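Uncharacterized conserved (Bdellovibrio bacteriovorus, PDB 7O21) probably acts as an L,D-carboxypeptidase of the YkuD family that trims cell-wall peptidoglycan and thereby helps give this predatory bacterium its curved shape. Local coordinates at residues V43-K48 with D177-V182; G91-Q96 with T116-L121. All blocks are in the same frame, centred on the assembly; numbering follows the deposited sequence. Where two conformers were deposited one is given.

Interaction 1: residues V43-K48 with D177-V182; sequences VILVDK and DHVNYV
The ring of Tyr-181 turns its edge to the carboxylate of Asp-47, whose OD2 lies near the ring plane, 4.2 Å from Tyr-181 CE2. Two waters sit at that edge as well, both in the plane. One of them donates to OD2 of Asp-47 and also bonds the phenol oxygen, with 2.6 Å between it and Tyr-181 OH; the same phenol has a further partner in Lys-65. Tip to tip with the ring comes Leu-45, its CD2 4.2 Å from Tyr-181 OH and equally near CG1 of Val-179.

The Asp-47 carboxylate crosses Val-179 obliquely. With CG anti to the backbone N (chi1 177°), the acid reaches the valine, whose CB is 3.6 Å from Asp-47 OD2 while CG2 lies against the aspartate CB and CG. Although buried, both oxygens have polar partners. OD1 accepts from the backbone N of Gln-50 in the turn that follows and also meets a water that accepts from Val-179 N at 2.9 Å; another water links OD2 to the carbonyl of Val-179.

At the far end Lys-48 and Asp-177 run side by side, pointing the same way. The lysine is extended beyond CG, and its NZ forms a salt bridge of 2.6 Å with Asp-177 OD1, approaching almost in line with the CG-OD1 bond. CD of Lys-48 packs only 3.1 Å from the same oxygen. Thr-88 and Pro-89 also accept from the ammonium, and Glu-90 accepts from the backbone N of Asp-177.

Here 177-182 has left strand 172-176, the sheet neighbour of 42-47, and heads for helix 184-206: it is the exit from a YkuD-type catalytic sheet, tied by side chains and waters to the hairpin of strands 42-47 and 52-59.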
loop_
_atom_site.group_PDB
_atom_site.type_symbol
_atom_site.label_atom_id
_atom_site.label_comp_id
_atom_site.label_asym_id
_atom_site.label_seq_id
_atom_site.Cartn_x
_atom_site.Cartn_y
_atom_site.Cartn_z
ATOM N N VAL A 43 -3.496 -20.374 5.976
ATOM C CA VAL A 43 -4.549 -19.363 5.973
ATOM C C VAL A 43 -5.110 -19.292 7.383
ATOM O O VAL A 43 -5.391 -20.334 7.983
ATOM C CB VAL A 43 -5.672 -19.743 4.992
ATOM C CG1 VAL A 43 -6.905 -18.877 5.226
ATOM C CG2 VAL A 43 -5.180 -19.622 3.542
ATOM N N ILE A 44 -5.292 -18.087 7.907
ATOM C CA ILE A 44 -5.927 -17.890 9.208
ATOM C C ILE A 44 -7.396 -17.557 8.987
ATOM O O ILE A 44 -7.723 -16.695 8.158
ATOM C CB ILE A 44 -5.219 -16.785 10.006
ATOM C CG1 ILE A 44 -3.786 -17.226 10.358
ATOM C CG2 ILE A 44 -6.033 -16.448 11.256
ATOM C CD1 ILE A 44 -2.964 -16.125 10.991
ATOM N N LEU A 45 -8.289 -18.241 9.715
ATOM C CA LEU A 45 -9.730 -18.050 9.581
ATOM C C LEU A 45 -10.281 -17.628 10.935
ATOM O O LEU A 45 -10.092 -18.338 11.932
ATOM C CB LEU A 45 -10.414 -19.344 9.133
ATOM C CG LEU A 45 -11.940 -19.315 9.170
ATOM C CD1 LEU A 45 -12.472 -18.345 8.142
ATOM C CD2 LEU A 45 -12.490 -20.723 8.936
ATOM N N VAL A 46 -10.943 -16.473 10.978
ATOM C CA VAL A 46 -11.526 -15.942 12.212
ATOM C C VAL A 46 -13.043 -16.051 12.117
ATOM O O VAL A 46 -13.659 -15.509 11.194
ATOM C CB VAL A 46 -11.101 -14.491 12.470
ATOM C CG1 VAL A 46 -11.718 -13.978 13.784
ATOM C CG2 VAL A 46 -9.589 -14.356 12.478
ATOM N N ASP A 47 -13.645 -16.735 13.083
ATOM C CA ASP A 47 -15.086 -16.978 13.145
ATOM C C ASP A 47 -15.598 -16.137 14.314
ATOM O O ASP A 47 -15.450 -16.526 15.477
ATOM C CB ASP A 47 -15.297 -18.476 13.370
ATOM C CG ASP A 47 -16.746 -18.869 13.525
ATOM O OD1 ASP A 47 -17.607 -18.006 13.793
ATOM O OD2 ASP A 47 -17.015 -20.079 13.377
ATOM N N LYS A 48 -16.181 -14.971 14.010
ATOM C CA LYS A 48 -16.604 -14.068 15.079
ATOM C C LYS A 48 -17.669 -14.703 15.957
ATOM O O LYS A 48 -17.625 -14.568 17.186
ATOM C CB LYS A 48 -17.129 -12.746 14.523
ATOM C CG LYS A 48 -16.109 -11.919 13.763
ATOM C CD LYS A 48 -16.758 -10.594 13.363
ATOM C CE LYS A 48 -15.834 -9.721 12.542
ATOM N NZ LYS A 48 -16.616 -8.603 11.929
ATOM N N ASP A 177 -18.020 -12.780 10.049
ATOM C CA ASP A 177 -18.998 -12.749 11.133
ATOM C C ASP A 177 -19.531 -14.145 11.408
ATOM O O ASP A 177 -19.767 -14.517 12.567
ATOM C CB ASP A 177 -20.170 -11.824 10.774
ATOM C CG ASP A 177 -19.794 -10.349 10.772
ATOM O OD1 ASP A 177 -18.608 -10.013 10.957
ATOM O OD2 ASP A 177 -20.698 -9.511 10.576
ATOM N N HIS A 178 -19.712 -14.940 10.356
ATOM C CA HIS A 178 -20.258 -16.279 10.472
ATOM C C HIS A 178 -19.410 -17.188 9.593
ATOM O O HIS A 178 -18.779 -16.721 8.644
ATOM C CB HIS A 178 -21.733 -16.244 10.037
ATOM C CG HIS A 178 -22.597 -15.415 10.944
ATOM N ND1 HIS A 178 -23.001 -15.844 12.191
ATOM C CD2 HIS A 178 -23.069 -14.152 10.812
ATOM C CE1 HIS A 178 -23.717 -14.897 12.770
ATOM N NE2 HIS A 178 -23.771 -13.858 11.956
ATOM N N VAL A 179 -19.348 -18.474 9.939
ATOM C CA VAL A 179 -18.636 -19.478 9.144
ATOM C C VAL A 179 -19.567 -20.664 8.929
ATOM O O VAL A 179 -20.050 -21.257 9.898
ATOM C CB VAL A 179 -17.327 -19.935 9.808
ATOM C CG1 VAL A 179 -16.690 -21.071 9.007
ATOM C CG2 VAL A 179 -16.362 -18.765 9.938
ATOM N N ASN A 180 -19.828 -21.003 7.667
ATOM C CA ASN A 180 -20.685 -22.134 7.311
ATOM C C ASN A 180 -19.796 -23.349 7.068
ATOM O O ASN A 180 -19.028 -23.377 6.104
ATOM C CB ASN A 180 -21.492 -21.803 6.056
ATOM C CG ASN A 180 -22.323 -22.976 5.556
ATOM O OD1 ASN A 180 -22.796 -23.803 6.336
ATOM N ND2 ASN A 180 -22.498 -23.055 4.241
ATOM N N TYR A 181 -19.902 -24.357 7.930
ATOM C CA TYR A 181 -19.127 -25.584 7.781
ATOM C C TYR A 181 -19.947 -26.611 7.011
ATOM O O TYR A 181 -21.099 -26.886 7.365
ATOM C CB TYR A 181 -18.754 -26.137 9.154
ATOM C CG TYR A 181 -17.573 -25.430 9.774
ATOM C CD1 TYR A 181 -16.276 -25.846 9.511
ATOM C CD2 TYR A 181 -17.757 -24.351 10.628
ATOM C CE1 TYR A 181 -15.192 -25.207 10.078
ATOM C CE2 TYR A 181 -16.672 -23.696 11.199
ATOM C CZ TYR A 181 -15.391 -24.134 10.919
ATOM O OH TYR A 181 -14.299 -23.504 11.479
ATOM N N VAL A 182 -19.357 -27.173 5.958
ATOM C CA VAL A 182 -20.047 -28.111 5.084
ATOM C C VAL A 182 -19.264 -29.416 4.992
ATOM O O VAL A 182 -18.110 -29.509 5.400
ATOM C CB VAL A 182 -20.306 -27.515 3.693
ATOM C CG1 VAL A 182 -21.177 -26.275 3.823
ATOM C CG2 VAL A 182 -18.982 -27.192 3.004
HETATM O O HOH W 1 -19.894 -19.273 12.641
HETATM O O HOH W 2 -14.717 -21.735 13.270
HETATM O O HOH W 3 -19.243 -21.500 12.704
#

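Interaction 2: residues G91-Q96 with T116-L121; sequences GIYFLQ and TNYPNL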
loop_
_atom_site.group_PDB
_atom_site.type_symbol
_atom_site.label_atom_id
_atom_site.label_comp_id
_atom_site.label_asym_id
_atom_site.label_seq_id
_atom_site.Cartn_x
_atom_site.Cartn_y
_atom_site.Cartn_z
ATOM N N GLY A 91 -14.124 -9.530 6.032
ATOM C CA GLY A 91 -13.577 -9.574 4.693
ATOM C C GLY A 91 -12.387 -10.502 4.570
ATOM O O GLY A 91 -12.094 -11.313 5.461
ATOM N N ILE A 92 -11.713 -10.353 3.435
ATOM C CA ILE A 92 -10.683 -11.263 2.972
ATOM C C ILE A 92 -9.402 -10.448 2.913
ATOM O O ILE A 92 -9.230 -9.636 1.991
ATOM C CB ILE A 92 -11.034 -11.827 1.583
ATOM C CG1 ILE A 92 -12.409 -12.515 1.584
ATOM C CG2 ILE A 92 -9.965 -12.796 1.108
ATOM C CD1 ILE A 92 -12.986 -12.723 0.169
ATOM N N TYR A 93 -8.508 -10.658 3.882
ATOM C CA TYR A 93 -7.345 -9.797 4.061
ATOM C C TYR A 93 -6.054 -10.605 4.037
ATOM O O TYR A 93 -6.050 -11.831 3.966
ATOM C CB TYR A 93 -7.457 -9.012 5.380
ATOM C CG TYR A 93 -8.707 -8.179 5.364
ATOM C CD1 TYR A 93 -8.792 -7.055 4.551
ATOM C CD2 TYR A 93 -9.832 -8.569 6.072
ATOM C CE1 TYR A 93 -9.948 -6.323 4.480
ATOM C CE2 TYR A 93 -10.999 -7.830 6.008
ATOM C CZ TYR A 93 -11.046 -6.712 5.208
ATOM O OH TYR A 93 -12.211 -5.980 5.121
ATOM N N PHE A 94 -4.933 -9.893 4.032
ATOM C CA PHE A 94 -3.566 -10.474 4.053
ATOM C C PHE A 94 -2.798 -9.756 5.173
ATOM O O PHE A 94 -3.016 -8.580 5.381
ATOM C CB PHE A 94 -2.865 -10.294 2.693
ATOM C CG PHE A 94 -3.410 -11.127 1.549
ATOM C CD1 PHE A 94 -4.560 -10.759 0.865
ATOM C CD2 PHE A 94 -2.790 -12.308 1.161
ATOM C CE1 PHE A 94 -5.070 -11.556 -0.150
ATOM C CE2 PHE A 94 -3.301 -13.096 0.146
ATOM C CZ PHE A 94 -4.435 -12.706 -0.514
ATOM N N LEU A 95 -1.975 -10.478 5.914
ATOM C CA LEU A 95 -1.156 -9.884 6.964
ATOM C C LEU A 95 0.100 -9.264 6.364
ATOM O O LEU A 95 0.764 -9.880 5.524
ATOM C CB LEU A 95 -0.790 -10.952 7.989
ATOM C CG LEU A 95 -2.053 -11.530 8.649
ATOM C CD1 LEU A 95 -1.787 -12.907 9.223
ATOM C CD2 LEU A 95 -2.587 -10.568 9.706
ATOM N N GLN A 96 0.414 -8.053 6.805
ATOM C CA GLN A 96 1.490 -7.265 6.160
ATOM C C GLN A 96 2.755 -7.086 7.002
ATOM O O GLN A 96 3.802 -7.286 6.452
ATOM C CB GLN A 96 0.920 -5.899 5.785
ATOM C CG GLN A 96 -0.226 -5.946 4.789
ATOM C CD GLN A 96 -0.537 -4.595 4.196
ATOM O OE1 GLN A 96 -0.853 -3.646 4.894
ATOM N NE2 GLN A 96 -0.413 -4.483 2.886
ATOM N N THR A 116 -2.903 -5.601 8.761
ATOM C CA THR A 116 -3.567 -6.137 7.579
ATOM C C THR A 116 -3.557 -5.111 6.447
ATOM O O THR A 116 -3.079 -3.974 6.591
ATOM C CB THR A 116 -5.018 -6.527 7.878
ATOM O OG1 THR A 116 -5.814 -5.340 8.053
ATOM C CG2 THR A 116 -5.129 -7.447 9.111
ATOM N N ASN A 117 -4.094 -5.526 5.301
ATOM C CA ASN A 117 -4.304 -4.626 4.177
ATOM C C ASN A 117 -5.683 -3.980 4.198
ATOM O O ASN A 117 -6.103 -3.425 3.179
ATOM C CB ASN A 117 -4.052 -5.347 2.846
ATOM C CG ASN A 117 -5.064 -6.452 2.582
ATOM O OD1 ASN A 117 -5.463 -7.155 3.484
ATOM N ND2 ASN A 117 -5.502 -6.576 1.324
ATOM N N TYR A 118 -6.407 -4.046 5.312
ATOM C CA TYR A 118 -7.675 -3.334 5.382
ATOM C C TYR A 118 -7.427 -1.834 5.258
ATOM O O TYR A 118 -6.536 -1.298 5.927
ATOM C CB TYR A 118 -8.400 -3.600 6.706
ATOM C CG TYR A 118 -9.662 -2.769 6.829
ATOM C CD1 TYR A 118 -10.871 -3.247 6.349
ATOM C CD2 TYR A 118 -9.637 -1.496 7.392
ATOM C CE1 TYR A 118 -12.031 -2.487 6.431
ATOM C CE2 TYR A 118 -10.789 -0.733 7.479
ATOM C CZ TYR A 118 -11.980 -1.238 7.001
ATOM O OH TYR A 118 -13.140 -0.497 7.073
ATOM N N PRO A 119 -8.218 -1.114 4.451
ATOM C CA PRO A 119 -9.329 -1.598 3.623
ATOM C C PRO A 119 -8.828 -2.155 2.286
ATOM O O PRO A 119 -7.948 -1.554 1.660
ATOM C CB PRO A 119 -10.156 -0.327 3.395
ATOM C CG PRO A 119 -9.120 0.774 3.397
ATOM C CD PRO A 119 -8.125 0.357 4.449
ATOM N N ASN A 120 -9.360 -3.303 1.865
ATOM C CA ASN A 120 -8.956 -3.903 0.600
ATOM C C ASN A 120 -9.771 -3.299 -0.546
ATOM O O ASN A 120 -10.558 -2.366 -0.362
ATOM C CB ASN A 120 -9.018 -5.431 0.657
ATOM C CG ASN A 120 -10.437 -5.972 0.722
ATOM O OD1 ASN A 120 -11.417 -5.286 0.404
ATOM N ND2 ASN A 120 -10.557 -7.219 1.124
ATOM N N LEU A 121 -9.596 -3.837 -1.749
ATOM C CA LEU A 121 -10.248 -3.237 -2.908
ATOM C C LEU A 121 -11.762 -3.362 -2.845
ATOM O O LEU A 121 -12.466 -2.475 -3.346
ATOM C CB LEU A 121 -9.698 -3.844 -4.196
ATOM C CG LEU A 121 -8.302 -3.395 -4.660
ATOM C CD1 LEU A 121 -7.965 -4.006 -6.019
ATOM C CD2 LEU A 121 -8.178 -1.869 -4.708
HETATM O O HOH W 4 -13.057 -8.532 1.618
HETATM O O HOH W 5 -7.288 -8.602 0.340
#
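Tyr-93 meets three residues of the loop 116-121 in turn: Asn-117 near its base, then Asn-120, then Tyr-118 toward its tip. Its CB lies 3.3 Å from Asn-117 OD1, and the same oxygen stays near CG and CD1, in the plane of the ring at its edge. Further out, CE1 comes within 3.5 Å of ND2 of Asn-120, whose side chain crosses the tyrosine at about a right angle. CZ touches CD1 of Tyr-118 at 3.7 Å, and the tip oxygen OH is closer still to that carbon, 3.3 Å from Tyr-118 CD1, before ending in a hydrogen bond with Asp-123. The two tyrosines lie side by side and point the same way, but their planes meet obliquely at 66°; a face of the Tyr-118 ring is occupied by CB of Pro-119, which follows a cis peptide.

In the YkuD catalytic domain seen here, this loop carries the chain from strand 113-116 to helix 121-126, and Asn-120 is the N-cap of that helix, with OD1 bonded to the backbone N of Asp-123. Asn-120 ND2 meanwhile donates to Ile-92 O at 2.9 Å, a bent bond (139° at the hydrogen) that leaves from the amide plane but arrives above the carbonyl plane. Asn-117 bonds the strand with its side chain: CG sits between the backbone N and the carbonyl carbon (chi1 66°), and OD1 accepts from Phe-94 N at 2.8 Å. Asn-117 N returns a weak bond of 3.2 Å to Phe-94 O. Thr-116 OG1, also bonded to Ile-133, accepts from Tyr-118 N in an ST turn.

In the fold
Both interactions reach the same mixed sheet of the catalytic domain, each through one of its strands, 42-47 and 91-99, with their centres about 16 Å apart. Strand 172-176 lies between these two strands and pairs with each, and the two contacts meet directly where Ile-44 CD1 packs 3.9 Å from Leu-95 CD1. Along the chain interaction 2 is nested within the loop closed by interaction 1: 91-96 and 116-121 both fall between 43-48 and 177-182. Interaction 1 joins strand 42-47 to the segment that leads from strand 172-176 toward helix 184-206, whereas interaction 2 fastens an internal loop whose Thr-116 is about 8 Å, side chain to side chain, from the predicted nucleophile Cys-151.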